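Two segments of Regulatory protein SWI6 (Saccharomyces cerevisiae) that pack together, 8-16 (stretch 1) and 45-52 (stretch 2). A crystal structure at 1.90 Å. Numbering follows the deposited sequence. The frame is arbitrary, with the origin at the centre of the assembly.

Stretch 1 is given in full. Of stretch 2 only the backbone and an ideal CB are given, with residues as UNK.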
# COMPACT_ATOMS: atom_id res chain seq x y z
N TYR A 8 10.68 -13.35 -0.59
CA TYR A 8 10.47 -14.52 0.26
C TYR A 8 10.11 -14.12 1.69
O TYR A 8 10.57 -13.10 2.19
CB TYR A 8 11.74 -15.39 0.29
CG TYR A 8 12.13 -15.89 -1.08
CD1 TYR A 8 11.65 -17.11 -1.55
CD2 TYR A 8 12.93 -15.13 -1.91
CE1 TYR A 8 11.98 -17.56 -2.82
CE2 TYR A 8 13.28 -15.57 -3.18
CZ TYR A 8 12.80 -16.79 -3.63
OH TYR A 8 13.13 -17.23 -4.89
N LEU A 9 9.30 -14.95 2.34
CA LEU A 9 8.98 -14.73 3.75
C LEU A 9 8.93 -16.04 4.52
O LEU A 9 9.29 -17.09 3.99
CB LEU A 9 7.65 -13.97 3.90
CG LEU A 9 6.46 -14.57 3.16
CD1 LEU A 9 5.22 -14.57 4.03
CD2 LEU A 9 6.22 -13.80 1.87
N GLY A 10 8.48 -15.98 5.77
CA GLY A 10 8.52 -17.13 6.65
C GLY A 10 9.84 -17.20 7.41
O GLY A 10 10.82 -16.57 7.04
N PRO A 11 9.86 -18.00 8.49
CA PRO A 11 11.01 -18.04 9.40
C PRO A 11 12.30 -18.51 8.73
O PRO A 11 13.38 -18.19 9.22
CB PRO A 11 10.57 -19.02 10.50
CG PRO A 11 9.50 -19.84 9.89
CD PRO A 11 8.79 -18.93 8.90
N HIS A 12 12.20 -19.22 7.61
CA HIS A 12 13.39 -19.69 6.91
C HIS A 12 13.41 -19.22 5.45
O HIS A 12 14.10 -19.81 4.62
CB HIS A 12 13.49 -21.21 6.98
CG HIS A 12 13.50 -21.74 8.38
ND1 HIS A 12 12.40 -22.33 8.96
CD2 HIS A 12 14.48 -21.77 9.32
CE1 HIS A 12 12.69 -22.69 10.20
NE2 HIS A 12 13.95 -22.36 10.44
N ASN A 13 12.68 -18.15 5.15
CA ASN A 13 12.58 -17.60 3.80
C ASN A 13 12.14 -18.68 2.82
O ASN A 13 12.60 -18.72 1.68
CB ASN A 13 13.92 -17.00 3.36
CG ASN A 13 14.36 -15.84 4.24
OD1 ASN A 13 15.53 -15.73 4.62
ND2 ASN A 13 13.41 -14.98 4.58
N GLU A 14 11.23 -19.54 3.27
CA GLU A 14 10.80 -20.70 2.49
C GLU A 14 9.51 -20.44 1.68
O GLU A 14 9.11 -21.25 0.84
CB GLU A 14 10.64 -21.92 3.40
CG GLU A 14 9.38 -21.92 4.30
CD GLU A 14 9.58 -21.27 5.67
OE1 GLU A 14 10.17 -20.17 5.76
OE2 GLU A 14 9.11 -21.85 6.67
N ILE A 15 8.85 -19.31 1.94
CA ILE A 15 7.59 -18.99 1.27
C ILE A 15 7.77 -17.90 0.23
O ILE A 15 8.04 -16.75 0.58
CB ILE A 15 6.52 -18.50 2.27
CG1 ILE A 15 6.35 -19.48 3.43
CG2 ILE A 15 5.19 -18.30 1.56
CD1 ILE A 15 5.77 -18.83 4.67
N PRO A 16 7.62 -18.25 -1.05
CA PRO A 16 7.78 -17.24 -2.11
C PRO A 16 6.48 -16.52 -2.45
O PRO A 16 5.41 -17.12 -2.47
CB PRO A 16 8.21 -18.08 -3.31
CG PRO A 16 7.46 -19.38 -3.11
CD PRO A 16 7.39 -19.60 -1.61
N UNK A 45 -2.30 -15.62 9.71
CA UNK A 45 -0.84 -15.56 9.86
C UNK A 45 -0.13 -16.16 8.65
O UNK A 45 0.03 -17.37 8.55
CB UNK A 45 -0.41 -16.29 11.13
N UNK A 46 0.32 -15.30 7.73
CA UNK A 46 0.88 -15.79 6.48
C UNK A 46 2.24 -16.44 6.64
O UNK A 46 2.69 -17.19 5.75
CB UNK A 46 0.99 -14.64 5.48
N UNK A 47 2.90 -16.17 7.77
CA UNK A 47 4.23 -16.74 8.01
C UNK A 47 4.19 -18.24 8.27
O UNK A 47 5.24 -18.88 8.31
CB UNK A 47 4.89 -16.04 9.20
N UNK A 48 3.00 -18.79 8.46
CA UNK A 48 2.90 -20.24 8.62
C UNK A 48 2.35 -20.95 7.37
O UNK A 48 1.96 -22.12 7.43
CB UNK A 48 2.01 -20.56 9.82
N UNK A 49 2.35 -20.23 6.24
CA UNK A 49 2.00 -20.85 4.95
C UNK A 49 2.88 -22.06 4.69
O UNK A 49 4.10 -22.02 4.88
CB UNK A 49 2.14 -19.84 3.81
N UNK A 50 2.25 -23.15 4.28
CA UNK A 50 2.98 -24.36 3.94
C UNK A 50 3.50 -24.22 2.52
O UNK A 50 2.71 -24.06 1.59
CB UNK A 50 2.10 -25.60 4.09
N UNK A 51 4.83 -24.26 2.34
CA UNK A 51 5.39 -24.13 0.99
C UNK A 51 4.91 -25.26 0.08
O UNK A 51 4.91 -25.10 -1.15
CB UNK A 51 6.92 -24.12 1.05
N UNK A 52 4.48 -26.37 0.66
CA UNK A 52 4.09 -27.54 -0.14
C UNK A 52 2.66 -27.52 -0.66
O UNK A 52 2.33 -28.25 -1.59
CB UNK A 52 4.28 -28.81 0.69

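Stretch 1 is a tight hairpin: Leu9 and Ile15 are paired through their backbones (Leu9 N to Ile15 O, 2.8 Å), and a type I turn runs from Gly10 to Asn13. Toward stretch 2 it offers chiefly the methyl groups of Leu9 and Ile15, with Pro11 and the aliphatic part of Glu14 at the margins. No hydrogen bond crosses between the stretches; the contact is one of packing.

At position 45 the ideal CB has nothing of stretch 1 within 5.5 Å, and many polar residues would serve. The backbone then turns through a short 3-10 segment at the next two positions, and a short side chain with an acceptor can reach the N of residue 47. The residue is Asn45, whose OD1 accepts a hydrogen bond from the backbone N of residue 47 at 3.0 Å.

Position 46 has phi/psi of -71/-18, and its CA-to-CB bond points sideways. The ideal CB lies 4.5 Å from Leu9 CD1, so an aliphatic chain such as Leu, Ile, Val or Met could meet that methyl. The deposited residue is Ile46; its CD1 reaches Leu9 CD1 at 3.9 Å, an apolar contact.

Position 47 stands beside Gly10, with CA atoms 4.5 Å apart. CA-to-CB is again sideways, and the ideal CB is 4.6 Å from Gly10 CA and 4.9 Å from Pro11 CD. A medium-sized side chain could lie along the hairpin here, polar or apolar, since both a leucine methyl and backbone are near. Asn47, with chi1 in m, brings its end closer than its CB: ND2 lies 3.7 Å from Leu9 CD1 and equally 3.7 Å from Gly10 N, contacts of packing. Its backbone also takes part, with Asn47 O 3.6 Å from Pro11 CD.

Position 48 points away from stretch 1, so a polar or charged residue is easily accommodated. It is Glu48, whose OE2 is hydrogen-bonded elsewhere in the structure.

At position 49 CA-to-CB points toward stretch 1, and the ideal CB is 3.9 Å from Ile15 CD1. With a methyl so close, a compact residue such as Ala, Val, Ser or Thr fits readily. The backbone O of Ile46 is also near, inviting a hydroxyl. Thr49 answers both: its CB packs 3.9 Å from Ile15 CD1, while OG1 donates to Ile46 O at 2.6 Å. Ile15 CD1 also lies 3.6 Å from Thr49 O, so that methyl rests against backbone as well as side chain.

Position 50 turns away, and a polar residue suits it. Asn50 accepts a hydrogen bond at OD1 from the backbone N of residue 52, at 2.8 Å.

Position 51 faces stretch 1 again, its ideal CB 3.6 Å from Glu14 O. The phi of -61° is compatible with proline, and a compact apolar residue could cover the hairpin's edge without needing a polar partner. Pro51 does so, its CG 3.5 Å from Glu14 CG, ring against aliphatic chain.

Position 52 is out of reach, and many residues would do; Asp52 occupies it.

Stretch 2 (45-52) NINETNPD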
# COMPACT_ATOMS: atom_id res chain seq x y z
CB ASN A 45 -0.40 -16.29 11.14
CG ASN A 45 1.10 -16.23 11.36
OD1 ASN A 45 1.84 -15.64 10.56
ND2 ASN A 45 1.57 -16.83 12.46
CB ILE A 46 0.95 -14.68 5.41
CG1 ILE A 46 1.89 -13.56 5.86
CG2 ILE A 46 -0.45 -14.12 5.14
CD1 ILE A 46 2.06 -12.48 4.80
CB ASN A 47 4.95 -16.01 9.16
CG ASN A 47 5.21 -14.55 8.85
OD1 ASN A 47 4.88 -13.67 9.64
ND2 ASN A 47 5.80 -14.29 7.69
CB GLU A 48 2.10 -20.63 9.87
CG GLU A 48 0.65 -20.17 9.90
CD GLU A 48 -0.03 -20.49 11.23
OE1 GLU A 48 0.50 -21.33 11.98
OE2 GLU A 48 -1.10 -19.89 11.51
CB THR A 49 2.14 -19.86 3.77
OG1 THR A 49 1.35 -18.69 4.04
CG2 THR A 49 1.65 -20.49 2.46
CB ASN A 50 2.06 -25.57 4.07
CG ASN A 50 2.79 -26.89 3.91
OD1 ASN A 50 3.87 -26.96 3.32
ND2 ASN A 50 2.20 -27.96 4.43
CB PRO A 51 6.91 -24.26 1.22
CG PRO A 51 7.11 -24.02 2.68
CD PRO A 51 5.86 -24.47 3.36
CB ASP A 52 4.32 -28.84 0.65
CG ASP A 52 5.80 -29.15 0.84
OD1 ASP A 52 6.62 -28.68 0.03
OD2 ASP A 52 6.12 -29.86 1.82
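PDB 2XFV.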